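PDB 5YX6: uncharacterized protein Rv3272 from Mycobacterium tuberculosis, which binds fatty acyl-CoAs of various chain lengths, palmitoyl-CoA most tightly, and is probably a family III CoA transferase of fatty acid metabolism. Local coordinates for residues A[12-20]-A[92-103]; A[271-279]-A[318-327]. All coordinates share one frame; numbering follows the deposited sequence.

Contact 1: A[12-20]-A[92-103]; sequences GFRVLDFTQ and LADTADVVLEAF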
loop_
_atom_site.group_PDB
_atom_site.type_symbol
_atom_site.label_atom_id
_atom_site.label_comp_id
_atom_site.label_asym_id
_atom_site.label_seq_id
_atom_site.Cartn_x
_atom_site.Cartn_y
_atom_site.Cartn_z
ATOM N N GLY A 12 23.545 -9.906 9.172
ATOM C CA GLY A 12 24.831 -9.558 8.613
ATOM C C GLY A 12 24.805 -8.372 7.665
ATOM O O GLY A 12 25.856 -7.816 7.361
ATOM N N PHE A 13 23.622 -7.968 7.202
ATOM C CA PHE A 13 23.525 -6.817 6.298
ATOM C C PHE A 13 23.446 -5.503 7.072
ATOM O O PHE A 13 22.719 -5.394 8.062
ATOM C CB PHE A 13 22.305 -6.930 5.382
ATOM C CG PHE A 13 22.423 -7.990 4.331
ATOM C CD1 PHE A 13 23.658 -8.368 3.837
ATOM C CD2 PHE A 13 21.295 -8.609 3.832
ATOM C CE1 PHE A 13 23.757 -9.351 2.864
ATOM C CE2 PHE A 13 21.389 -9.575 2.860
ATOM C CZ PHE A 13 22.620 -9.951 2.375
ATOM N N ARG A 14 24.162 -4.497 6.590
ATOM C CA ARG A 14 24.157 -3.195 7.236
ATOM C C ARG A 14 23.501 -2.149 6.340
ATOM O O ARG A 14 23.824 -2.033 5.160
ATOM C CB ARG A 14 25.583 -2.769 7.599
ATOM C CG ARG A 14 25.670 -1.340 8.113
ATOM C CD ARG A 14 27.039 -1.038 8.630
ATOM N NE ARG A 14 27.322 -1.827 9.820
ATOM C CZ ARG A 14 28.484 -1.808 10.469
ATOM N NH1 ARG A 14 29.465 -1.019 10.050
ATOM N NH2 ARG A 14 28.656 -2.564 11.548
ATOM N N VAL A 15 22.575 -1.390 6.911
ATOM C CA VAL A 15 21.843 -0.380 6.164
ATOM C C VAL A 15 22.098 0.998 6.754
ATOM O O VAL A 15 21.996 1.187 7.960
ATOM C CB VAL A 15 20.327 -0.671 6.165
ATOM C CG1 VAL A 15 19.572 0.385 5.372
ATOM C CG2 VAL A 15 20.046 -2.082 5.627
ATOM N N LEU A 16 22.438 1.951 5.897
ATOM C CA LEU A 16 22.586 3.350 6.289
ATOM C C LEU A 16 21.324 4.126 5.941
ATOM O O LEU A 16 21.057 4.363 4.764
ATOM C CB LEU A 16 23.786 3.978 5.589
ATOM C CG LEU A 16 25.051 4.071 6.424
ATOM C CD1 LEU A 16 25.437 2.681 6.890
ATOM C CD2 LEU A 16 26.173 4.737 5.624
ATOM N N ASP A 17 20.560 4.527 6.953
ATOM C CA ASP A 17 19.221 5.090 6.727
ATOM C C ASP A 17 19.208 6.611 6.910
ATOM O O ASP A 17 19.168 7.091 8.040
ATOM C CB ASP A 17 18.211 4.430 7.683
ATOM C CG ASP A 17 16.756 4.860 7.427
ATOM O OD1 ASP A 17 16.534 5.699 6.528
ATOM O OD2 ASP A 17 15.832 4.361 8.133
ATOM N N PHE A 18 19.212 7.355 5.804
ATOM C CA PHE A 18 19.177 8.827 5.849
ATOM C C PHE A 18 17.751 9.410 5.872
ATOM O O PHE A 18 17.588 10.632 5.899
ATOM C CB PHE A 18 19.931 9.435 4.645
ATOM C CG PHE A 18 21.443 9.254 4.676
ATOM C CD1 PHE A 18 22.033 8.075 4.235
ATOM C CD2 PHE A 18 22.271 10.289 5.094
ATOM C CE1 PHE A 18 23.417 7.917 4.242
ATOM C CE2 PHE A 18 23.650 10.140 5.105
ATOM C CZ PHE A 18 24.227 8.950 4.677
ATOM N N THR A 19 16.730 8.554 5.872
ATOM C CA THR A 19 15.339 8.999 5.680
ATOM C C THR A 19 14.709 9.663 6.906
ATOM O O THR A 19 15.161 9.465 8.031
ATOM C CB THR A 19 14.406 7.821 5.294
ATOM O OG1 THR A 19 14.233 6.959 6.424
ATOM C CG2 THR A 19 14.959 7.026 4.119
ATOM N N GLN A 20 13.664 10.455 6.682
ATOM C CA GLN A 20 12.902 11.054 7.782
ATOM C C GLN A 20 11.401 10.866 7.604
ATOM O O GLN A 20 10.945 10.437 6.546
ATOM C CB GLN A 20 13.204 12.544 7.941
ATOM C CG GLN A 20 14.657 12.869 8.203
ATOM C CD GLN A 20 14.935 14.347 8.054
ATOM O OE1 GLN A 20 14.369 15.170 8.783
ATOM N NE2 GLN A 20 15.800 14.699 7.108
ATOM N N LEU A 92 31.735 5.178 6.686
ATOM C CA LEU A 92 30.648 4.343 7.158
ATOM C C LEU A 92 30.002 3.610 5.969
ATOM O O LEU A 92 29.661 2.434 6.068
ATOM C CB LEU A 92 29.624 5.182 7.927
ATOM C CG LEU A 92 28.510 4.458 8.679
ATOM C CD1 LEU A 92 29.067 3.290 9.473
ATOM C CD2 LEU A 92 27.752 5.424 9.589
ATOM N N ALA A 93 29.845 4.301 4.846
ATOM C CA ALA A 93 29.247 3.700 3.655
ATOM C C ALA A 93 30.111 2.593 3.039
ATOM O O ALA A 93 29.589 1.655 2.435
ATOM C CB ALA A 93 28.963 4.761 2.620
ATOM N N ASP A 94 31.429 2.700 3.178
ATOM C CA ASP A 94 32.316 1.640 2.700
ATOM C C ASP A 94 31.983 0.300 3.357
ATOM O O ASP A 94 32.246 -0.757 2.793
ATOM C CB ASP A 94 33.788 1.994 2.957
ATOM C CG ASP A 94 34.301 3.102 2.039
ATOM O OD1 ASP A 94 33.618 3.438 1.041
ATOM O OD2 ASP A 94 35.404 3.632 2.320
ATOM N N THR A 95 31.368 0.353 4.533
ATOM C CA THR A 95 31.052 -0.853 5.279
ATOM C C THR A 95 29.603 -1.289 5.085
ATOM O O THR A 95 29.169 -2.281 5.672
ATOM C CB THR A 95 31.295 -0.664 6.788
ATOM O OG1 THR A 95 30.313 0.238 7.317
ATOM C CG2 THR A 95 32.696 -0.120 7.050
ATOM N N ALA A 96 28.853 -0.550 4.271
ATOM C CA ALA A 96 27.411 -0.777 4.171
ATOM C C ALA A 96 27.009 -1.618 2.965
ATOM O O ALA A 96 27.653 -1.583 1.921
ATOM C CB ALA A 96 26.680 0.553 4.129
ATOM N N ASP A 97 25.909 -2.350 3.114
ATOM C CA ASP A 97 25.320 -3.077 2.004
ATOM C C ASP A 97 24.300 -2.202 1.274
ATOM O O ASP A 97 24.161 -2.275 0.054
ATOM C CB ASP A 97 24.648 -4.354 2.502
ATOM C CG ASP A 97 25.614 -5.268 3.236
ATOM O OD1 ASP A 97 26.322 -6.043 2.551
ATOM O OD2 ASP A 97 25.658 -5.219 4.489
ATOM N N VAL A 98 23.584 -1.375 2.030
ATOM C CA VAL A 98 22.532 -0.528 1.468
ATOM C C VAL A 98 22.602 0.902 2.002
ATOM O O VAL A 98 22.856 1.124 3.185
ATOM C CB VAL A 98 21.125 -1.082 1.774
ATOM C CG1 VAL A 98 20.064 -0.214 1.148
ATOM C CG2 VAL A 98 20.976 -2.525 1.284
ATOM N N VAL A 99 22.381 1.867 1.120
ATOM C CA VAL A 99 22.064 3.223 1.538
ATOM C C VAL A 99 20.607 3.553 1.179
ATOM O O VAL A 99 20.188 3.345 0.039
ATOM C CB VAL A 99 23.024 4.250 0.890
ATOM C CG1 VAL A 99 22.498 5.667 1.059
ATOM C CG2 VAL A 99 24.405 4.109 1.491
ATOM N N LEU A 100 19.845 4.043 2.160
ATOM C CA LEU A 100 18.476 4.535 1.954
ATOM C C LEU A 100 18.454 6.040 2.064
ATOM O O LEU A 100 18.892 6.596 3.074
ATOM C CB LEU A 100 17.498 3.969 2.978
ATOM C CG LEU A 100 17.201 2.482 3.046
ATOM C CD1 LEU A 100 16.128 2.241 4.086
ATOM C CD2 LEU A 100 16.743 2.027 1.683
ATOM N N GLU A 101 17.953 6.711 1.035
ATOM C CA GLU A 101 17.883 8.169 1.062
ATOM C C GLU A 101 16.545 8.727 0.563
ATOM O O GLU A 101 15.980 8.220 -0.403
ATOM C CB GLU A 101 19.033 8.730 0.230
ATOM C CG GLU A 101 18.984 10.222 0.066
ATOM C CD GLU A 101 18.390 10.656 -1.259
ATOM O OE1 GLU A 101 18.636 9.975 -2.280
ATOM O OE2 GLU A 101 17.692 11.690 -1.275
ATOM N N ALA A 102 16.056 9.789 1.207
ATOM C CA ALA A 102 14.760 10.372 0.862
ATOM C C ALA A 102 14.760 11.906 0.856
ATOM O O ALA A 102 13.733 12.532 1.121
ATOM C CB ALA A 102 13.689 9.856 1.811
ATOM N N PHE A 103 15.902 12.513 0.563
ATOM C CA PHE A 103 15.939 13.953 0.362
ATOM C C PHE A 103 15.335 14.246 -1.000
ATOM O O PHE A 103 15.123 13.329 -1.794
ATOM C CB PHE A 103 17.367 14.502 0.434
ATOM C CG PHE A 103 18.043 14.267 1.753
ATOM C CD1 PHE A 103 17.471 14.715 2.930
ATOM C CD2 PHE A 103 19.259 13.599 1.811
ATOM C CE1 PHE A 103 18.086 14.497 4.142
ATOM C CE2 PHE A 103 19.883 13.375 3.021
ATOM C CZ PHE A 103 19.293 13.826 4.190
#
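Leu16 and Val98 to Leu100 knit the two segments together as neighbouring parallel strands, 14-17 and 98-101, in the middle of the six-stranded sheet of the large Rossmann-fold domain; strand 37-42 borders 14-17 on its other edge. In this tight central part Leu16 N donates to Val98 O and Leu16 O accepts from Leu100 N, both at 2.9 Å and nearly straight, and Phe18 N extends the ladder to Leu100 O. On the face of Leu16 the end of helix 83-94 and the loop after it pack on the side chain: CD2 meets Leu92 and Ala93 of the helix, and Leu16 CD1 lies 3.7 Å from Ala96 CB in the loop. Next to it, Val99 CG1 packs against CE1 and CD1 of Phe18, whose ring turns its edge to Leu100 O. On the face of Val15, Val98 and Leu100, Val15 CG1 sits 3.9 Å from Leu100 CG, and helix 173-196 packs on Val98 and Leu100.

The loose side is at Gln20, which is exposed and reaches Phe103 only with NE2, at the ring edge. The Arg14 end is more open to solvent but well bonded. Arg14 O accepts from both Asp97 N and Val98 N, and the side chain runs out across exposed Thr95, bent at chi3 (-67°), bringing Arg14 NH1 to Thr95 OG1 at 3.1 Å, while NE forms a salt bridge with Glu37. Asp97 OD1 pairs with Arg193 of the benzamidine pocket, and Phe13, in cation-pi contact with Arg195 of the second subunit, lies beside the carboxylate. With CG beside its own backbone N (chi1 -58°), Asp97 turns OD2 back to Arg14 N, which it meets through its anti lone pair at 2.7 Å.

Contact 2: A[271-279]-A[318-327]; sequences WQKLCYLIG and WVQLLQANGL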
loop_
_atom_site.group_PDB
_atom_site.type_symbol
_atom_site.label_atom_id
_atom_site.label_comp_id
_atom_site.label_asym_id
_atom_site.label_seq_id
_atom_site.Cartn_x
_atom_site.Cartn_y
_atom_site.Cartn_z
ATOM N N TRP A 271 -25.990 -14.030 -4.365
ATOM C CA TRP A 271 -27.157 -13.196 -4.587
ATOM C C TRP A 271 -28.467 -13.929 -4.246
ATOM O O TRP A 271 -29.312 -13.398 -3.518
ATOM C CB TRP A 271 -27.176 -12.723 -6.043
ATOM C CG TRP A 271 -28.504 -12.218 -6.492
ATOM C CD1 TRP A 271 -29.334 -12.802 -7.405
ATOM C CD2 TRP A 271 -29.150 -11.010 -6.075
ATOM N NE1 TRP A 271 -30.467 -12.044 -7.568
ATOM C CE2 TRP A 271 -30.377 -10.933 -6.769
ATOM C CE3 TRP A 271 -28.817 -9.992 -5.175
ATOM C CZ2 TRP A 271 -31.271 -9.877 -6.593
ATOM C CZ3 TRP A 271 -29.705 -8.941 -5.004
ATOM C CH2 TRP A 271 -30.921 -8.896 -5.706
ATOM N N GLN A 272 -28.616 -15.157 -4.745
ATOM C CA GLN A 272 -29.827 -15.930 -4.486
ATOM C C GLN A 272 -29.937 -16.178 -2.995
ATOM O O GLN A 272 -30.956 -15.887 -2.370
ATOM C CB GLN A 272 -29.817 -17.248 -5.272
ATOM C CG GLN A 272 -29.949 -17.046 -6.782
ATOM C CD GLN A 272 -29.498 -18.246 -7.613
ATOM O OE1 GLN A 272 -29.295 -19.351 -7.095
ATOM N NE2 GLN A 272 -29.315 -18.020 -8.913
ATOM N N LYS A 273 -28.838 -16.645 -2.424
ATOM C CA LYS A 273 -28.741 -16.875 -0.994
ATOM C C LYS A 273 -29.213 -15.631 -0.215
ATOM O O LYS A 273 -30.045 -15.732 0.700
ATOM C CB LYS A 273 -27.292 -17.214 -0.658
ATOM C CG LYS A 273 -27.035 -18.450 0.163
ATOM C CD LYS A 273 -25.520 -18.592 0.314
ATOM C CE LYS A 273 -25.105 -19.869 0.996
ATOM N NZ LYS A 273 -23.621 -19.984 1.000
ATOM N N LEU A 274 -28.700 -14.462 -0.609
ATOM C CA LEU A 274 -29.046 -13.200 0.036
ATOM C C LEU A 274 -30.553 -12.917 -0.002
ATOM O O LEU A 274 -31.165 -12.652 1.031
ATOM C CB LEU A 274 -28.278 -12.049 -0.615
ATOM C CG LEU A 274 -28.613 -10.660 -0.073
ATOM C CD1 LEU A 274 -28.149 -10.558 1.367
ATOM C CD2 LEU A 274 -27.976 -9.567 -0.910
ATOM N N CYS A 275 -31.146 -12.990 -1.188
ATOM C CA CYS A 275 -32.582 -12.764 -1.342
ATOM C C CYS A 275 -33.434 -13.638 -0.418
ATOM O O CYS A 275 -34.385 -13.152 0.194
ATOM C CB CYS A 275 -33.007 -13.006 -2.784
ATOM S SG CYS A 275 -32.302 -11.836 -3.948
ATOM N N TYR A 276 -33.093 -14.918 -0.296
ATOM C CA TYR A 276 -33.876 -15.784 0.577
ATOM C C TYR A 276 -33.665 -15.393 2.036
ATOM O O TYR A 276 -34.603 -15.429 2.831
ATOM C CB TYR A 276 -33.530 -17.268 0.363
ATOM C CG TYR A 276 -33.940 -17.786 -1.002
ATOM C CD1 TYR A 276 -35.282 -17.980 -1.336
ATOM C CD2 TYR A 276 -32.980 -18.085 -1.959
ATOM C CE1 TYR A 276 -35.649 -18.441 -2.605
ATOM C CE2 TYR A 276 -33.331 -18.546 -3.219
ATOM C CZ TYR A 276 -34.661 -18.725 -3.539
ATOM O OH TYR A 276 -34.978 -19.187 -4.798
ATOM N N LEU A 277 -32.432 -15.034 2.392
ATOM C CA LEU A 277 -32.099 -14.740 3.791
ATOM C C LEU A 277 -32.762 -13.473 4.333
ATOM O O LEU A 277 -33.060 -13.396 5.519
ATOM C CB LEU A 277 -30.573 -14.634 3.974
ATOM C CG LEU A 277 -29.803 -15.960 3.932
ATOM C CD1 LEU A 277 -28.298 -15.742 4.000
ATOM C CD2 LEU A 277 -30.267 -16.895 5.047
ATOM N N ILE A 278 -32.980 -12.482 3.470
ATOM C CA ILE A 278 -33.633 -11.237 3.879
ATOM C C ILE A 278 -35.149 -11.288 3.703
ATOM O O ILE A 278 -35.833 -10.272 3.846
ATOM C CB ILE A 278 -33.104 -10.031 3.084
ATOM C CG1 ILE A 278 -33.461 -10.192 1.607
ATOM C CG2 ILE A 278 -31.604 -9.881 3.277
ATOM C CD1 ILE A 278 -33.034 -9.054 0.743
ATOM N N GLY A 279 -35.667 -12.462 3.357
ATOM C CA GLY A 279 -37.098 -12.652 3.225
ATOM C C GLY A 279 -37.661 -12.074 1.943
ATOM O O GLY A 279 -38.775 -11.566 1.929
ATOM N N TRP A 318 -27.941 -8.793 11.240
ATOM C CA TRP A 318 -27.773 -9.201 9.851
ATOM C C TRP A 318 -26.364 -9.753 9.591
ATOM O O TRP A 318 -26.203 -10.706 8.815
ATOM C CB TRP A 318 -28.045 -8.042 8.900
ATOM C CG TRP A 318 -29.484 -7.676 8.730
ATOM C CD1 TRP A 318 -30.060 -6.467 9.006
ATOM C CD2 TRP A 318 -30.531 -8.511 8.224
ATOM N NE1 TRP A 318 -31.398 -6.502 8.710
ATOM C CE2 TRP A 318 -31.715 -7.744 8.229
ATOM C CE3 TRP A 318 -30.584 -9.833 7.766
ATOM C CZ2 TRP A 318 -32.935 -8.253 7.790
ATOM C CZ3 TRP A 318 -31.801 -10.338 7.335
ATOM C CH2 TRP A 318 -32.958 -9.552 7.351
ATOM N N VAL A 319 -25.353 -9.165 10.237
ATOM C CA VAL A 319 -23.981 -9.622 10.047
ATOM C C VAL A 319 -23.837 -11.062 10.539
ATOM O O VAL A 319 -23.308 -11.926 9.835
ATOM C CB VAL A 319 -22.956 -8.733 10.792
ATOM C CG1 VAL A 319 -21.641 -9.487 10.970
ATOM C CG2 VAL A 319 -22.737 -7.410 10.056
ATOM N N GLN A 320 -24.320 -11.305 11.752
ATOM C CA GLN A 320 -24.352 -12.634 12.332
ATOM C C GLN A 320 -25.056 -13.647 11.418
ATOM O O GLN A 320 -24.582 -14.765 11.243
ATOM C CB GLN A 320 -25.027 -12.584 13.698
ATOM C CG GLN A 320 -25.119 -13.926 14.394
ATOM C CD GLN A 320 -25.262 -13.781 15.898
ATOM O OE1 GLN A 320 -25.285 -12.663 16.427
ATOM N NE2 GLN A 320 -25.354 -14.911 16.598
ATOM N N LEU A 321 -26.187 -13.256 10.837
ATOM C CA LEU A 321 -26.960 -14.167 9.997
ATOM C C LEU A 321 -26.278 -14.434 8.656
ATOM O O LEU A 321 -26.203 -15.569 8.195
ATOM C CB LEU A 321 -28.365 -13.609 9.749
ATOM C CG LEU A 321 -29.243 -14.447 8.812
ATOM C CD1 LEU A 321 -29.572 -15.804 9.439
ATOM C CD2 LEU A 321 -30.513 -13.713 8.422
ATOM N N LEU A 322 -25.793 -13.377 8.025
ATOM C CA LEU A 322 -25.216 -13.503 6.701
ATOM C C LEU A 322 -23.878 -14.247 6.731
ATOM O O LEU A 322 -23.557 -14.990 5.800
ATOM C CB LEU A 322 -25.059 -12.132 6.067
ATOM C CG LEU A 322 -26.178 -11.617 5.163
ATOM C CD1 LEU A 322 -27.551 -12.048 5.630
ATOM C CD2 LEU A 322 -26.104 -10.124 5.120
ATOM N N GLN A 323 -23.102 -14.058 7.796
ATOM C CA GLN A 323 -21.817 -14.742 7.903
ATOM C C GLN A 323 -22.021 -16.226 8.209
ATOM O O GLN A 323 -21.290 -17.076 7.704
ATOM C CB GLN A 323 -20.933 -14.088 8.977
ATOM C CG GLN A 323 -20.314 -12.761 8.542
ATOM C CD GLN A 323 -19.337 -12.174 9.568
ATOM O OE1 GLN A 323 -19.146 -12.717 10.659
ATOM N NE2 GLN A 323 -18.724 -11.055 9.217
ATOM N N ALA A 324 -23.032 -16.544 9.010
ATOM C CA ALA A 324 -23.295 -17.940 9.343
ATOM C C ALA A 324 -23.675 -18.727 8.089
ATOM O O ALA A 324 -23.551 -19.940 8.058
ATOM C CB ALA A 324 -24.385 -18.051 10.401
ATOM N N ASN A 325 -24.118 -18.022 7.056
ATOM C CA ASN A 325 -24.490 -18.648 5.798
ATOM C C ASN A 325 -23.488 -18.378 4.692
ATOM O O ASN A 325 -23.799 -18.526 3.513
ATOM C CB ASN A 325 -25.874 -18.168 5.366
ATOM C CG ASN A 325 -26.988 -18.814 6.166
ATOM O OD1 ASN A 325 -27.295 -18.411 7.293
ATOM N ND2 ASN A 325 -27.602 -19.833 5.581
ATOM N N GLY A 326 -22.281 -17.974 5.074
ATOM C CA GLY A 326 -21.194 -17.857 4.121
ATOM C C GLY A 326 -21.309 -16.700 3.155
ATOM O O GLY A 326 -20.911 -16.815 2.001
ATOM N N LEU A 327 -21.872 -15.587 3.611
ATOM C CA LEU A 327 -21.903 -14.390 2.784
ATOM C C LEU A 327 -20.928 -13.349 3.327
ATOM O O LEU A 327 -20.666 -13.290 4.527
ATOM C CB LEU A 327 -23.311 -13.810 2.704
ATOM C CG LEU A 327 -24.364 -14.699 2.045
ATOM C CD1 LEU A 327 -25.685 -13.945 1.971
ATOM C CD2 LEU A 327 -23.923 -15.152 0.662
#
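Lys273 spans the gap between two widely spaced helices to reach a backbone carbonyl: its chain, extended beyond CG, brings Lys273 NZ to Asn325 O at 2.9 Å, the donor tilted 27° from the carbonyl plane. Leu327 CD2 touches the aliphatic part of the lysine at CD. Beside this bond Leu277 lies between the helices, its CD1 meeting Leu327 CD1 tip to tip at 3.8 Å and also touching Asn325 CB and Leu322 CD1. The axes of 271-277 and 318-324, the ends of helices 268-277 and 315-324, come within 11.1 Å at an angle of 136°, and each helix ends in a Schellman motif, with Gly279 and Gly326 as the C-prime residues. The second motif turns the chain so that Leu327 points back to the first helix, where its CD1 lies against Leu274 CA. At the other end of the contact, Trp318 directs its six-membered ring at the end of helix 268-277, with Leu277 O in plane at the ring edge, 3.8 Å from Trp318 CZ3. NE1 of the indole is bonded to Leu310 O, which helps to hold the ring's orientation, and Ile278 CG2 approaches Trp318 CZ3 at 4.1 Å.

How the contacts relate
From the N terminus the chain lays down strand 14-17, passes through 80 residues, including helix 23-33, strands 37-42 and 74-77 and helix 83-94, and returns as strand 98-101, where contact 1 closes that loop in the middle of the parallel sheet. It then adds strand 126-131, the long helix 173-196 and strand 201-205 before contact 2 opens. That second loop is shorter, with 38 residues between its segments, largely helical and without strands, and it ties helix 268-277 to helix 315-324. The two loops follow in series, neither nesting nor crossing. The centres of contacts 1 and 2 are about 53 Å apart, on opposite sides of the chain's centre. The nearest atoms of contacts 1 and 2 are about 37 Å apart.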